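Local coordinates for PTS system, IIA component (PDB 5T3U), which serves as the IIA phosphocarrier of the pneumococcal fucose-associated sugar phosphotransferase system, presumably taking phosphoryl groups from HPr and passing them to the IIB component, at the interface of chains A and B. Sequence-based numbering; all coordinates share one arbitrary frame. Chains: chain A/B, PTS system, IIA component.

Contact 1: the interface of chains A and B. Residues chain A 16-17, 44-46, 76; chain B 25-26, 29-30.
B:Met29, from helix 19-31, reaches across to A:His16, the phosphoryl-accepting histidine of the mannose-family IIA fold, at the end of strand 9-16. The B:Met29 chain runs straight through CG (chi2 178°) and bends at chi3, by the sulfur. SD thus lies 3.3 Å from the backbone N of A:Gly17, while the terminal CE methyl comes to 3.7 Å from CB of A:His16 and also meets the carbonyl oxygen of A:Leu44. CD of A:Pro46 rests against the same sulfur, the two side chains meeting at about a right angle, and tip to tip against the methyl of B:Met25. B:Met25 sets its own SD 3.5 Å from CA of A:Gly17. The imidazole of A:His16 is met on one face by the edge of the B:Phe30 ring: CZ stands 3.3 Å from ND1, towards the rim, with the ring planes 77° apart. At the backbone of the same histidine, the hydroxyl OG1 of B:Thr26 gives a 2.8 Å hydrogen bond to the backbone O of A:His16, tilted 30° from the carbonyl plane. On the same chain, the backbone N of A:His16 donates to carboxylate OD2 of A:Asp76 over 2.9 Å, arriving from above the carboxylate plane.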
# COMPACT_ATOMS: atom_id res chain seq x y z
N HIS A 16 -0.23 11.18 0.24
CA HIS A 16 -1.32 11.88 0.97
C HIS A 16 -1.68 11.03 2.20
O HIS A 16 -1.62 9.80 2.14
CB HIS A 16 -2.55 11.99 0.09
CG HIS A 16 -2.36 12.85 -1.12
ND1 HIS A 16 -1.83 12.38 -2.30
CD2 HIS A 16 -2.70 14.14 -1.35
CE1 HIS A 16 -1.83 13.34 -3.20
NE2 HIS A 16 -2.33 14.43 -2.64
N GLY A 17 -2.01 11.68 3.31
CA GLY A 17 -2.43 10.96 4.51
C GLY A 17 -1.44 9.98 5.10
O GLY A 17 -0.23 10.07 4.88
N LEU A 44 1.17 14.06 3.34
CA LEU A 44 0.52 15.32 3.08
C LEU A 44 -0.88 15.25 3.69
O LEU A 44 -1.77 14.58 3.18
CB LEU A 44 0.46 15.59 1.56
CG LEU A 44 -0.39 16.80 1.10
CD1 LEU A 44 0.03 18.07 1.83
CD2 LEU A 44 -0.31 16.96 -0.41
N MET A 45 -1.05 15.92 4.82
CA MET A 45 -2.23 15.79 5.65
C MET A 45 -3.38 16.69 5.17
O MET A 45 -3.13 17.67 4.44
CB MET A 45 -1.87 16.04 7.12
CG MET A 45 -0.76 15.11 7.63
SD MET A 45 -1.17 13.35 7.41
CE MET A 45 -2.40 13.14 8.70
N PRO A 46 -4.64 16.32 5.50
CA PRO A 46 -5.79 17.21 5.27
C PRO A 46 -5.50 18.59 5.87
O PRO A 46 -4.99 18.67 6.98
CB PRO A 46 -6.92 16.52 6.06
CG PRO A 46 -6.56 15.01 5.95
CD PRO A 46 -5.05 14.98 6.00
N ASP A 76 2.42 7.15 -3.33
CA ASP A 76 1.18 6.39 -3.26
C ASP A 76 0.52 6.15 -4.62
O ASP A 76 0.07 5.05 -4.89
CB ASP A 76 0.20 6.98 -2.22
CG ASP A 76 -0.01 8.51 -2.36
OD1 ASP A 76 0.72 9.19 -3.13
OD2 ASP A 76 -0.89 9.03 -1.62
N MET B 25 -7.68 5.67 5.22
CA MET B 25 -7.60 7.10 5.53
C MET B 25 -7.17 7.87 4.28
O MET B 25 -7.83 8.82 3.86
CB MET B 25 -6.58 7.32 6.66
CG MET B 25 -6.45 8.71 7.14
SD MET B 25 -5.33 9.76 6.12
CE MET B 25 -5.38 11.21 7.20
N THR B 26 -6.09 7.40 3.65
CA THR B 26 -5.57 8.02 2.43
C THR B 26 -6.57 7.91 1.28
O THR B 26 -6.79 8.88 0.55
CB THR B 26 -4.25 7.40 2.05
OG1 THR B 26 -3.29 7.73 3.06
CG2 THR B 26 -3.75 7.89 0.69
N MET B 29 -9.23 10.47 1.29
CA MET B 29 -8.81 11.81 0.86
C MET B 29 -9.13 11.99 -0.61
O MET B 29 -9.32 13.11 -1.07
CB MET B 29 -7.33 12.04 1.12
CG MET B 29 -7.01 12.21 2.60
SD MET B 29 -5.25 12.44 2.93
CE MET B 29 -4.97 14.01 2.08
N PHE B 30 -9.24 10.88 -1.34
CA PHE B 30 -9.60 10.93 -2.75
C PHE B 30 -11.07 10.71 -3.03
O PHE B 30 -11.63 11.37 -3.88
CB PHE B 30 -8.73 9.95 -3.57
CG PHE B 30 -7.26 10.27 -3.49
CD1 PHE B 30 -6.72 11.32 -4.23
CD2 PHE B 30 -6.43 9.53 -2.67
CE1 PHE B 30 -5.36 11.64 -4.14
CE2 PHE B 30 -5.07 9.83 -2.59
CZ PHE B 30 -4.54 10.90 -3.30

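Contact 2: the interface of chains A and B. Residues chain A 78, 83, 87, 91, 98; chain B 134-135, 138.
The carboxamide of A:Asn83 points tip to tip at the isopropyl group of B:Val134, whose two methyls straddle the amide plane. CG1, on one side of the plane, comes to 3.7 Å from the amide nitrogen ND2, and CG2, on the other, to 4.0 Å from OD1, so the contact is one of packing. In B:Val134, CG1 nearly eclipses the backbone N (chi1 -21°), an arrangement away from the staggered positions and perhaps somewhat strained. CG2 turns towards CD1 of A:Leu87, and both methyls lie against CG2 of A:Ile98, from which CG1 is 3.8 Å away. The other A:Leu87 methyl, CD2, touches CD2 of B:Leu138 at 3.6 Å, one helical turn further along. A fairly straight backbone bond, 2.8 Å from N of B:Val134 to O of A:Ile98, ties the start of helix 134-138 to strand 96-100. B:Lys135 stretches its chain out fully beyond CG, laying CE 3.3 Å from the carbonyl O of A:Leu91. Its terminal amine NZ reaches that oxygen through water 1, which it meets at 2.9 Å. Together, the valine and leucine contacts and the lysine arm hold the C-terminal helix of one subunit on the body of the other.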
# COMPACT_ATOMS: atom_id res chain seq x y z
N ILE A 78 0.39 7.83 -9.06
CA ILE A 78 0.69 8.81 -10.09
C ILE A 78 -0.29 10.02 -10.05
O ILE A 78 -1.48 9.87 -9.80
CB ILE A 78 0.73 8.14 -11.51
CG1 ILE A 78 1.46 9.03 -12.55
CG2 ILE A 78 -0.68 7.75 -12.00
CD1 ILE A 78 2.99 9.08 -12.41
N ASN A 83 3.95 12.55 -5.60
CA ASN A 83 4.63 12.20 -6.85
C ASN A 83 4.94 13.41 -7.71
O ASN A 83 5.99 13.44 -8.33
CB ASN A 83 3.84 11.22 -7.69
CG ASN A 83 4.72 10.44 -8.64
OD1 ASN A 83 4.73 10.68 -9.84
ND2 ASN A 83 5.49 9.54 -8.09
N LEU A 87 8.94 14.34 -8.76
CA LEU A 87 9.37 14.37 -10.14
C LEU A 87 9.91 15.77 -10.53
O LEU A 87 10.94 15.86 -11.18
CB LEU A 87 8.23 13.96 -11.08
CG LEU A 87 8.61 13.80 -12.56
CD1 LEU A 87 9.60 12.67 -12.80
CD2 LEU A 87 7.37 13.58 -13.43
N LEU A 91 13.88 15.69 -10.97
CA LEU A 91 13.72 15.19 -12.34
C LEU A 91 14.97 14.57 -12.94
O LEU A 91 14.92 13.45 -13.44
CB LEU A 91 13.22 16.31 -13.27
CG LEU A 91 12.97 15.90 -14.73
CD1 LEU A 91 11.88 14.81 -14.85
CD2 LEU A 91 12.64 17.12 -15.59
N ILE A 98 12.17 7.23 -8.38
CA ILE A 98 10.78 7.43 -7.97
C ILE A 98 9.92 6.26 -8.45
O ILE A 98 9.80 6.04 -9.66
CB ILE A 98 10.18 8.76 -8.51
CG1 ILE A 98 11.10 9.96 -8.15
CG2 ILE A 98 8.73 8.95 -7.96
CD1 ILE A 98 10.77 11.24 -8.88
N VAL B 134 8.61 5.75 -12.16
CA VAL B 134 8.05 6.86 -12.92
C VAL B 134 9.01 7.53 -13.93
O VAL B 134 8.55 7.96 -14.98
CB VAL B 134 7.21 7.87 -12.07
CG1 VAL B 134 6.71 7.26 -10.75
CG2 VAL B 134 7.90 9.21 -11.88
N LYS B 135 10.32 7.56 -13.64
CA LYS B 135 11.29 8.15 -14.58
C LYS B 135 11.46 7.25 -15.79
O LYS B 135 11.49 7.72 -16.93
CB LYS B 135 12.64 8.39 -13.90
CG LYS B 135 12.63 9.48 -12.84
CD LYS B 135 14.04 9.64 -12.24
CE LYS B 135 14.16 10.96 -11.49
NZ LYS B 135 15.51 11.21 -10.95
N LEU B 138 8.14 7.59 -17.85
CA LEU B 138 7.91 8.92 -18.42
C LEU B 138 9.07 9.31 -19.35
O LEU B 138 8.98 10.31 -20.08
CB LEU B 138 7.63 9.97 -17.33
CG LEU B 138 6.19 10.01 -16.78
CD1 LEU B 138 5.67 8.66 -16.17
CD2 LEU B 138 6.02 11.12 -15.75
O HOH W 1 17.28 11.24 -13.20

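Contact 3: the interface of chains A and B. Residues chain A 99, 101-103, 106, 127; chain B 101-103, 131.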
# COMPACT_ATOMS: atom_id res chain seq x y z
N VAL A 99 9.35 5.49 -7.51
CA VAL A 99 8.46 4.37 -7.87
C VAL A 99 7.10 4.67 -7.25
O VAL A 99 7.00 4.87 -6.04
CB VAL A 99 9.01 2.99 -7.43
CG1 VAL A 99 8.08 1.85 -7.85
CG2 VAL A 99 10.39 2.75 -8.04
N GLY A 101 2.69 3.99 -6.77
CA GLY A 101 1.76 2.86 -6.61
C GLY A 101 2.29 1.73 -5.74
O GLY A 101 1.86 0.57 -5.90
N PHE A 102 3.19 2.04 -4.80
CA PHE A 102 3.86 1.02 -3.99
C PHE A 102 2.91 0.18 -3.12
O PHE A 102 1.84 0.65 -2.70
CB PHE A 102 4.98 1.62 -3.11
CG PHE A 102 4.50 2.33 -1.86
CD1 PHE A 102 4.23 3.70 -1.87
CD2 PHE A 102 4.36 1.64 -0.66
CE1 PHE A 102 3.79 4.37 -0.69
CE2 PHE A 102 3.92 2.28 0.50
CZ PHE A 102 3.64 3.66 0.48
N ASN A 103 3.36 -1.02 -2.79
CA ASN A 103 2.64 -1.91 -1.90
C ASN A 103 3.61 -2.42 -0.81
O ASN A 103 4.77 -2.03 -0.78
CB ASN A 103 1.97 -3.06 -2.70
CG ASN A 103 2.95 -3.85 -3.53
OD1 ASN A 103 4.17 -3.65 -3.42
ND2 ASN A 103 2.44 -4.78 -4.36
N LEU A 106 6.88 -4.37 -2.18
CA LEU A 106 7.94 -3.45 -2.62
C LEU A 106 8.72 -2.86 -1.45
O LEU A 106 9.97 -2.92 -1.41
CB LEU A 106 7.37 -2.32 -3.49
CG LEU A 106 8.41 -1.37 -4.16
CD1 LEU A 106 9.47 -2.08 -4.99
CD2 LEU A 106 7.69 -0.35 -5.04
N ALA A 127 7.23 -6.82 -7.47
CA ALA A 127 6.23 -6.12 -6.66
C ALA A 127 4.88 -6.02 -7.37
O ALA A 127 3.84 -6.14 -6.72
CB ALA A 127 6.72 -4.74 -6.26
N GLY B 101 -1.37 -8.00 -1.77
CA GLY B 101 -0.38 -7.04 -2.30
C GLY B 101 -0.98 -5.71 -2.76
O GLY B 101 -0.39 -5.03 -3.62
N PHE B 102 -2.11 -5.31 -2.17
CA PHE B 102 -2.83 -4.12 -2.62
C PHE B 102 -2.05 -2.81 -2.48
O PHE B 102 -1.18 -2.67 -1.61
CB PHE B 102 -4.20 -3.98 -1.91
CG PHE B 102 -4.13 -3.43 -0.49
CD1 PHE B 102 -4.04 -4.29 0.60
CD2 PHE B 102 -4.22 -2.07 -0.25
CE1 PHE B 102 -3.99 -3.79 1.93
CE2 PHE B 102 -4.16 -1.56 1.05
CZ PHE B 102 -4.05 -2.42 2.15
N ASN B 103 -2.42 -1.84 -3.30
CA ASN B 103 -1.85 -0.50 -3.26
C ASN B 103 -2.98 0.53 -3.22
O ASN B 103 -4.16 0.17 -3.20
CB ASN B 103 -0.87 -0.29 -4.44
CG ASN B 103 -1.51 -0.51 -5.78
OD1 ASN B 103 -2.73 -0.71 -5.87
ND2 ASN B 103 -0.70 -0.48 -6.86
N LEU B 131 1.67 0.41 -10.25
CA LEU B 131 2.94 0.34 -9.54
C LEU B 131 4.06 0.37 -10.59
O LEU B 131 4.24 -0.59 -11.34
CB LEU B 131 3.02 -0.94 -8.72
CG LEU B 131 4.14 -1.06 -7.66
CD1 LEU B 131 3.86 -2.23 -6.70
CD2 LEU B 131 5.52 -1.23 -8.31
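A:Asn103 faces B:Gly101 across the two-fold axis, and the same pair recurs with the chains exchanged. Along the asparagine, CB lies 3.4 Å from the backbone O of B:Phe102. CG sits between the backbone N and the carbonyl carbon (chi1 57°), which turns the carboxamide towards the partner chain; there it is crossed at about a right angle by B:Leu131, whose CD1 is 3.7 Å from CG. OD1 accepts the backbone N of A:Leu106 at 3.1 Å, capping the start of helix 104-112. ND2 donates twice, staying close to its own amide plane: to the carbonyl O of B:Gly101 at 2.9 Å (153° at H), and to O of A:Ala127 in helix 120-129 at 3.1 Å. The intrachain bonds at both amide atoms fix the rotation of the group and so aim ND2 at the partner.

B:Leu131 packs alongside. With CG anti to the backbone N (chi1 -167°), CG packs 3.3 Å from the carbonyl O of A:Gly101, the oxygen that receives ND2 of B:Asn103. CD1 reaches CB of A:Ala127 at 3.8 Å, and CD2 spreads to the methyls of A:Leu106 and A:Val99. The site lies where the loop after strand 96-100 enters helix 104-112, with B:Leu131, just ahead of strand 132-133, inserted between that loop and helix 120-129.

Contact 4: the interface of chains A and B. Residues chain A 97-99, 120-121, 124; chain B 133-134, 136.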
# COMPACT_ATOMS: atom_id res chain seq x y z
N ASP A 97 15.59 7.79 -7.35
CA ASP A 97 14.57 7.09 -8.10
C ASP A 97 13.19 7.31 -7.52
O ASP A 97 13.05 7.56 -6.32
CB ASP A 97 14.88 5.59 -8.17
CG ASP A 97 16.00 5.30 -9.13
OD1 ASP A 97 15.86 5.68 -10.32
OD2 ASP A 97 17.02 4.72 -8.69
N ILE A 98 12.17 7.23 -8.38
CA ILE A 98 10.78 7.43 -7.97
C ILE A 98 9.92 6.26 -8.45
O ILE A 98 9.80 6.04 -9.66
CB ILE A 98 10.18 8.76 -8.51
CG1 ILE A 98 11.10 9.96 -8.15
CG2 ILE A 98 8.73 8.95 -7.96
CD1 ILE A 98 10.77 11.24 -8.88
N VAL A 99 9.35 5.49 -7.51
CA VAL A 99 8.46 4.37 -7.87
C VAL A 99 7.10 4.67 -7.25
O VAL A 99 7.00 4.87 -6.04
CB VAL A 99 9.01 2.99 -7.43
CG1 VAL A 99 8.08 1.85 -7.85
CG2 VAL A 99 10.39 2.75 -8.04
N LEU A 120 16.72 -3.00 -9.71
CA LEU A 120 15.49 -2.29 -9.40
C LEU A 120 14.34 -2.68 -10.33
O LEU A 120 13.18 -2.73 -9.90
CB LEU A 120 15.69 -0.76 -9.41
CG LEU A 120 14.48 0.09 -8.96
CD1 LEU A 120 13.97 -0.30 -7.57
CD2 LEU A 120 14.74 1.63 -9.02
N GLU A 121 14.65 -2.94 -11.61
CA GLU A 121 13.62 -3.34 -12.56
C GLU A 121 12.98 -4.63 -12.09
O GLU A 121 11.74 -4.77 -12.13
CB GLU A 121 14.19 -3.48 -13.99
CG GLU A 121 14.55 -2.11 -14.63
CD GLU A 121 15.64 -1.35 -13.84
OE1 GLU A 121 16.74 -1.94 -13.60
OE2 GLU A 121 15.39 -0.17 -13.42
N VAL A 124 10.83 -4.08 -8.94
CA VAL A 124 9.55 -3.48 -9.37
C VAL A 124 8.62 -4.52 -10.04
O VAL A 124 7.45 -4.65 -9.67
CB VAL A 124 9.76 -2.23 -10.25
CG1 VAL A 124 8.41 -1.75 -10.90
CG2 VAL A 124 10.37 -1.10 -9.37
N ASN B 133 8.06 2.44 -12.05
CA ASN B 133 9.17 3.39 -11.94
C ASN B 133 8.80 4.60 -12.79
O ASN B 133 8.66 4.48 -14.02
CB ASN B 133 10.44 2.69 -12.42
CG ASN B 133 11.66 3.60 -12.46
OD1 ASN B 133 11.58 4.80 -12.74
ND2 ASN B 133 12.83 3.01 -12.19
N VAL B 134 8.61 5.75 -12.16
CA VAL B 134 8.05 6.86 -12.92
C VAL B 134 9.01 7.53 -13.93
O VAL B 134 8.55 7.96 -14.98
CB VAL B 134 7.21 7.87 -12.07
CG1 VAL B 134 6.71 7.26 -10.75
CG2 VAL B 134 7.90 9.21 -11.88
N GLN B 136 11.54 5.94 -15.55
CA GLN B 136 11.61 4.96 -16.63
C GLN B 136 10.40 5.07 -17.55
O GLN B 136 10.55 5.07 -18.76
CB GLN B 136 11.70 3.54 -16.08
CG GLN B 136 11.98 2.46 -17.14
CD GLN B 136 11.76 1.02 -16.62
OE1 GLN B 136 11.89 0.75 -15.42
NE2 GLN B 136 11.42 0.10 -17.52
O HOH W 2 12.81 0.17 -12.06
O HOH W 3 15.41 4.18 -12.47
O HOH W 4 13.05 6.55 -11.01
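A:Val99 and B:Asn133 form an antiparallel beta bridge, adding the short strand 132-133 of one chain to strand 96-100 of the other; the B:Val134 N to A:Ile98 O bond belongs to this pairing. Water carries most of the polar contact made by the B:Asn133 carboxamide, which buries much surface. Its ND2 bonds water 2 at 2.8 Å and water 3 at 2.9 Å, both bonds nearly straight. Water 2 leads on to carboxylate OE2 of A:Glu121, and water 3 to OD1 of A:Asp97, 2.7 Å away. At the other end, OD1 of B:Asn133 meets water 4 at 2.9 Å, which also touches A:Asp97 OD1 and the backbone N of A:Ile98. Within chain B, that OD1 takes the backbone N of B:Gln136 at 3.0 Å; the bond is straight but arrives 54° out of the carbonyl plane. Van der Waals contacts are lighter: CD2 of A:Leu120 lies 4.0 Å from ND2 of B:Asn133, and CG of A:Glu121 lies as far from OE1 of B:Gln136, their carboxylate and amide planes 65° apart. CG of B:Asn133 is anti to the backbone N (chi1 176°), which lets OD1 cap helix 134-138 where it leaves the exchanged strand, between strand 96-100 and helix 120-129 of chain A.

Contacts 2 and 4 are neighbours, their C-alpha centres about 8 Å apart, and share A:Ile98 and B:Val134, where strand pairing passes into helix packing. Contact 3, about 11 Å from contact 4 and joined to it through A:Val99, continues the same crossover of the C-terminal segment towards the two-fold axis. Contact 1 stands apart, about 16 Å from contact 3 and 22 Å from contact 4, with the active-site histidine. Since each contact has a twin, the chains exchange C-terminal segments reciprocally, which suggests a genuine dimer, as in mannose-family IIA proteins, with helix 19-31 beside each partner's phosphorylation site.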